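Local coordinates for protein maltose operon transcriptional repressor (Staphylococcus aureus subsp. aureus Mu50, PDB 3HCW) that probably represses transcription of the maltose operon, with a C-terminal fragment that folds like periplasmic sugar-binding proteins and presumably senses an effector, at residues 109-114 / 255-260; 32-37 / 73-78. All coordinates share one frame; numbering follows the deposited sequence.

Interaction 1 of 2, residues 109-114 / 255-260; sequences THIDND and GSAILN
Ala257 presents its CB to Thr109 and Ile111, where helix 247-263 packs on the sheet of the N-terminal subdomain in this periplasmic-binding-protein-like fold of the LacI type. The apolar contact is small, about 72 Å² over both sides. Ile111 CD1 comes to 4.1 Å from Ala257 CB, and Thr109 CG2 stands 4.2 Å from the same methyl, so one small side chain meets both. Thr109 and Ile111, two apart in sequence, both direct their CB atoms to the helix, while His110 between them faces the other way. Ile95 of the neighbouring strand 94-97 also touches Thr109, Ile111 and Ala257, and Leu250, earlier on the helix, packs on Ile111.

The polar groups find their partners away from the helix segment. Thr109 OG1 is hydrogen-bonded to Ile270 O, which ties down the hydroxyl while the methyl meets the alanine. Backbone bonds join Ile111 to Val96 and Gly98, and His110 to Glu271 and Val273, fixing the strand between its neighbours. Past the packing, Asp112 OD1 and Asn113 OD1 are hydrogen-bonded to glycerol, probably from the crystallisation liquor, and Asp114 OD2 caps Leu117 N as the next helix begins.

In Ile111, CG1 lies anti to the carbonyl carbon (chi1 -71°), and from that branch CD1 extends to the alanine methyl.

Interaction 2 of 2, residues 32-37 / 73-78; sequences LGISET and ILLYSK
Ile73 and Leu75 share one partner on the helix, Ile34, which meets them with different branches. Ile73 comes first, near the end of strand 71-74, with its CB directed to helix 25-39. Its CD1 lies 3.9 Å from Ile34 CG2 and 4.2 Å from Ile34 CG1, so the two isoleucines reach tip to tip, the methyl of one resting against the fork of the other. The Ile73 chain is extended at its end (chi2 -179°), which carries CD1 out from the sheet to the helix. Backbone bonds to Gly11 and Val13 hold Ile73 beside strand 9-13, whose Leu12 touches both isoleucines.

Leu74 turns to the other face of the sheet, packing on Ile83 and Leu87 of helix 82-89. The central parallel sheet thus has helices on both faces, the Rossmann-like layering of the N-terminal subdomain in periplasmic-binding-protein-like repressors; helix 25-39, which comes between strands 9-13 and 44-47 in the chain, lies on the face that Ile73 and Leu75 point to.

At Leu75 the strand has given way to loop, yet its side chain returns to the helix side. Leu75 CD2 approaches Ile34 CD1 to 3.8 Å, the two side chains crossing obliquely. Beyond it the chain leaves the helix: Tyr76 OH is hydrogen-bonded to Asp81 OD2, Ser77 OG to Lys99 O, and Lys78 makes a cation-pi contact with Phe143.

Interactions 1 and 2 are two parts of one helix-to-sheet layer, with centres about 8 Å apart. Helices 25-39 and 247-263 lie side by side on the same face of the sheet, and their segments touch directly: Thr37 CG2 comes within 3.6 Å of Ser256 N. A second bridge runs from the helix of interaction 1 to the strand of interaction 2, Ile258 CG2 lying 3.8 Å from Ile73 CD1. Strand 94-97 sits between strands 71-74 and 110-113, and its Ile95 touches Ile73 as well as the residues of interaction 1. Glu36 joins the helices again, through a salt bridge to Arg248 and a hydrogen bond to Gln252.

Interaction 1 of 2, residues 109-114 / 255-260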
loop_
_atom_site.group_PDB
_atom_site.type_symbol
_atom_site.label_atom_id
_atom_site.label_comp_id
_atom_site.label_asym_id
_atom_site.label_seq_id
_atom_site.Cartn_x
_atom_site.Cartn_y
_atom_site.Cartn_z
ATOM N N THR A 109 -9.298 -25.852 -10.200
ATOM C CA THR A 109 -9.464 -25.359 -8.835
ATOM C C THR A 109 -9.558 -23.837 -8.781
ATOM O O THR A 109 -8.726 -23.133 -9.360
ATOM C CB THR A 109 -8.332 -25.868 -7.913
ATOM O OG1 THR A 109 -8.441 -27.287 -7.799
ATOM C CG2 THR A 109 -8.442 -25.275 -6.508
ATOM N N HIS A 110 -10.602 -23.350 -8.110
ATOM C CA HIS A 110 -10.782 -21.932 -7.843
ATOM C C HIS A 110 -10.711 -21.661 -6.343
ATOM O O HIS A 110 -11.155 -22.473 -5.525
ATOM C CB HIS A 110 -12.127 -21.456 -8.377
ATOM C CG HIS A 110 -12.167 -21.279 -9.862
ATOM N ND1 HIS A 110 -12.334 -20.048 -10.460
ATOM C CD2 HIS A 110 -12.083 -22.176 -10.871
ATOM C CE1 HIS A 110 -12.350 -20.196 -11.774
ATOM N NE2 HIS A 110 -12.199 -21.478 -12.049
ATOM N N ILE A 111 -10.140 -20.514 -5.994
ATOM C CA ILE A 111 -10.074 -20.059 -4.610
ATOM C C ILE A 111 -10.727 -18.679 -4.550
ATOM O O ILE A 111 -10.291 -17.755 -5.218
ATOM C CB ILE A 111 -8.608 -20.046 -4.067
ATOM C CG1 ILE A 111 -8.081 -21.475 -3.859
ATOM C CG2 ILE A 111 -8.523 -19.341 -2.736
ATOM C CD1 ILE A 111 -7.265 -21.992 -4.983
ATOM N N ASP A 112 -11.788 -18.548 -3.765
ATOM C CA ASP A 112 -12.536 -17.297 -3.716
ATOM C C ASP A 112 -12.998 -16.982 -2.289
ATOM O O ASP A 112 -12.875 -17.827 -1.390
ATOM C CB ASP A 112 -13.746 -17.412 -4.650
ATOM C CG ASP A 112 -14.190 -16.075 -5.238
ATOM O OD1 ASP A 112 -13.532 -15.042 -5.004
ATOM O OD2 ASP A 112 -15.226 -16.061 -5.937
ATOM N N ASN A 113 -13.477 -15.755 -2.082
ATOM C CA ASN A 113 -14.375 -15.449 -0.970
ATOM C C ASN A 113 -15.784 -15.663 -1.493
ATOM O O ASN A 113 -15.992 -15.752 -2.720
ATOM C CB ASN A 113 -14.265 -13.984 -0.545
ATOM C CG ASN A 113 -12.876 -13.590 -0.105
ATOM O OD1 ASN A 113 -12.225 -12.767 -0.747
ATOM N ND2 ASN A 113 -12.415 -14.165 1.000
ATOM N N ASP A 114 -16.756 -15.716 -0.581
ATOM C CA ASP A 114 -18.166 -15.640 -0.963
ATOM C C ASP A 114 -18.522 -14.159 -1.023
ATOM O O ASP A 114 -18.798 -13.521 -0.010
ATOM C CB ASP A 114 -19.057 -16.434 0.013
ATOM C CG ASP A 114 -20.517 -16.541 -0.448
ATOM O OD1 ASP A 114 -21.257 -17.389 0.100
ATOM O OD2 ASP A 114 -20.950 -15.775 -1.335
ATOM N N GLY A 255 -1.476 -21.083 -3.137
ATOM C CA GLY A 255 -0.119 -21.638 -3.115
ATOM C C GLY A 255 -0.097 -23.115 -2.767
ATOM O O GLY A 255 0.562 -23.910 -3.439
ATOM N N SER A 256 -0.833 -23.479 -1.721
ATOM C CA SER A 256 -1.005 -24.885 -1.338
ATOM C C SER A 256 -1.662 -25.731 -2.425
ATOM O O SER A 256 -1.191 -26.833 -2.708
ATOM C CB SER A 256 -1.798 -24.985 -0.044
ATOM O OG SER A 256 -1.039 -24.444 1.023
ATOM N N ALA A 257 -2.734 -25.206 -3.030
ATOM C CA ALA A 257 -3.477 -25.909 -4.087
ATOM C C ALA A 257 -2.607 -26.243 -5.295
ATOM O O ALA A 257 -2.628 -27.370 -5.768
ATOM C CB ALA A 257 -4.688 -25.101 -4.540
ATOM N N ILE A 258 -1.845 -25.266 -5.781
ATOM C CA ILE A 258 -1.037 -25.455 -6.988
ATOM C C ILE A 258 0.110 -26.451 -6.746
ATOM O O ILE A 258 0.428 -27.258 -7.624
ATOM C CB ILE A 258 -0.570 -24.097 -7.597
ATOM C CG1 ILE A 258 -0.062 -24.262 -9.038
ATOM C CG2 ILE A 258 0.445 -23.392 -6.694
ATOM C CD1 ILE A 258 -1.086 -24.883 -10.024
ATOM N N LEU A 259 0.674 -26.413 -5.535
ATOM C CA LEU A 259 1.700 -27.346 -5.079
ATOM C C LEU A 259 1.170 -28.766 -5.034
ATOM O O LEU A 259 1.870 -29.706 -5.412
ATOM C CB LEU A 259 2.186 -26.952 -3.687
ATOM C CG LEU A 259 3.498 -26.182 -3.502
ATOM C CD1 LEU A 259 3.846 -25.263 -4.677
ATOM C CD2 LEU A 259 3.474 -25.423 -2.168
ATOM N N ASN A 260 -0.075 -28.905 -4.582
ATOM C CA ASN A 260 -0.740 -30.196 -4.489
ATOM C C ASN A 260 -1.062 -30.758 -5.871
ATOM O O ASN A 260 -0.930 -31.957 -6.102
ATOM C CB ASN A 260 -2.002 -30.102 -3.622
ATOM C CG ASN A 260 -1.694 -29.939 -2.118
ATOM O OD1 ASN A 260 -2.612 -29.815 -1.309
ATOM N ND2 ASN A 260 -0.413 -29.932 -1.751
#

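Interaction 2 of 2, residues 32-37 / 73-78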
loop_
_atom_site.group_PDB
_atom_site.type_symbol
_atom_site.label_atom_id
_atom_site.label_comp_id
_atom_site.label_asym_id
_atom_site.label_seq_id
_atom_site.Cartn_x
_atom_site.Cartn_y
_atom_site.Cartn_z
ATOM N N LEU A 32 2.093 -12.062 -1.232
ATOM C CA LEU A 32 2.808 -12.516 -0.021
ATOM C C LEU A 32 2.339 -13.902 0.455
ATOM O O LEU A 32 3.158 -14.774 0.785
ATOM C CB LEU A 32 2.665 -11.493 1.117
ATOM C CG LEU A 32 3.392 -11.769 2.441
ATOM C CD1 LEU A 32 4.900 -11.636 2.290
ATOM C CD2 LEU A 32 2.901 -10.838 3.525
ATOM N N GLY A 33 1.023 -14.098 0.485
ATOM C CA GLY A 33 0.442 -15.389 0.807
ATOM C C GLY A 33 0.928 -16.484 -0.129
ATOM O O GLY A 33 1.369 -17.542 0.334
ATOM N N ILE A 34 0.868 -16.233 -1.442
ATOM C CA ILE A 34 1.354 -17.213 -2.415
ATOM C C ILE A 34 2.850 -17.503 -2.256
ATOM O O ILE A 34 3.251 -18.661 -2.158
ATOM C CB ILE A 34 1.101 -16.770 -3.872
ATOM C CG1 ILE A 34 -0.392 -16.736 -4.171
ATOM C CG2 ILE A 34 1.828 -17.726 -4.860
ATOM C CD1 ILE A 34 -0.782 -15.723 -5.181
ATOM N N SER A 35 3.653 -16.443 -2.199
ATOM C CA SER A 35 5.109 -16.575 -2.261
ATOM C C SER A 35 5.708 -17.280 -1.049
ATOM O O SER A 35 6.544 -18.156 -1.210
ATOM C CB SER A 35 5.779 -15.218 -2.479
ATOM O OG SER A 35 5.387 -14.303 -1.477
ATOM N N GLU A 36 5.271 -16.911 0.155
ATOM C CA GLU A 36 5.812 -17.534 1.361
ATOM C C GLU A 36 5.503 -19.037 1.422
ATOM O O GLU A 36 6.349 -19.816 1.837
ATOM C CB GLU A 36 5.384 -16.792 2.638
ATOM C CG GLU A 36 3.971 -17.063 3.142
ATOM C CD GLU A 36 3.421 -15.930 3.998
ATOM O OE1 GLU A 36 2.205 -15.647 3.908
ATOM O OE2 GLU A 36 4.206 -15.316 4.753
ATOM N N THR A 37 4.316 -19.430 0.964
ATOM C CA THR A 37 3.916 -20.837 0.891
ATOM C C THR A 37 4.771 -21.588 -0.132
ATOM O O THR A 37 5.365 -22.616 0.190
ATOM C CB THR A 37 2.412 -20.954 0.565
ATOM O OG1 THR A 37 1.663 -20.479 1.689
ATOM C CG2 THR A 37 1.988 -22.410 0.230
ATOM N N ILE A 73 -0.968 -19.197 -11.442
ATOM C CA ILE A 73 -2.086 -18.834 -10.590
ATOM C C ILE A 73 -2.630 -17.543 -11.188
ATOM O O ILE A 73 -1.937 -16.522 -11.166
ATOM C CB ILE A 73 -1.649 -18.616 -9.112
ATOM C CG1 ILE A 73 -1.059 -19.899 -8.502
ATOM C CG2 ILE A 73 -2.812 -18.122 -8.270
ATOM C CD1 ILE A 73 -0.628 -19.744 -7.048
ATOM N N LEU A 74 -3.834 -17.601 -11.771
ATOM C CA LEU A 74 -4.515 -16.391 -12.265
ATOM C C LEU A 74 -5.106 -15.640 -11.085
ATOM O O LEU A 74 -5.944 -16.179 -10.363
ATOM C CB LEU A 74 -5.637 -16.730 -13.245
ATOM C CG LEU A 74 -5.327 -17.527 -14.512
ATOM C CD1 LEU A 74 -6.563 -17.630 -15.363
ATOM C CD2 LEU A 74 -4.240 -16.865 -15.290
ATOM N N LEU A 75 -4.675 -14.397 -10.894
ATOM C CA LEU A 75 -5.094 -13.598 -9.741
ATOM C C LEU A 75 -6.385 -12.798 -9.968
ATOM O O LEU A 75 -6.641 -11.822 -9.266
ATOM C CB LEU A 75 -3.994 -12.634 -9.313
ATOM C CG LEU A 75 -2.681 -12.993 -8.606
ATOM C CD1 LEU A 75 -2.568 -12.130 -7.357
ATOM C CD2 LEU A 75 -2.558 -14.418 -8.227
ATOM N N TYR A 76 -7.192 -13.222 -10.938
ATOM C CA TYR A 76 -8.493 -12.617 -11.199
ATOM C C TYR A 76 -9.387 -13.637 -11.903
ATOM O O TYR A 76 -8.899 -14.638 -12.415
ATOM C CB TYR A 76 -8.342 -11.349 -12.054
ATOM C CG TYR A 76 -7.850 -11.624 -13.452
ATOM C CD1 TYR A 76 -6.485 -11.652 -13.737
ATOM C CD2 TYR A 76 -8.750 -11.864 -14.494
ATOM C CE1 TYR A 76 -6.033 -11.917 -15.019
ATOM C CE2 TYR A 76 -8.310 -12.133 -15.767
ATOM C CZ TYR A 76 -6.954 -12.155 -16.023
ATOM O OH TYR A 76 -6.529 -12.410 -17.291
ATOM N N SER A 77 -10.690 -13.368 -11.933
ATOM C CA SER A 77 -11.641 -14.185 -12.687
ATOM C C SER A 77 -12.458 -13.304 -13.628
ATOM O O SER A 77 -13.001 -12.273 -13.219
ATOM C CB SER A 77 -12.567 -14.941 -11.732
ATOM O OG SER A 77 -13.432 -15.815 -12.433
ATOM N N LYS A 78 -12.527 -13.701 -14.895
ATOM C CA LYS A 78 -13.368 -13.008 -15.865
ATOM C C LYS A 78 -13.946 -13.998 -16.867
ATOM O O LYS A 78 -13.279 -14.967 -17.251
ATOM C CB LYS A 78 -12.598 -11.885 -16.572
ATOM C CG LYS A 78 -13.491 -10.792 -17.160
ATOM C CD LYS A 78 -12.765 -9.458 -17.272
ATOM C CE LYS A 78 -13.643 -8.414 -17.945
ATOM N NZ LYS A 78 -13.031 -7.056 -17.926
#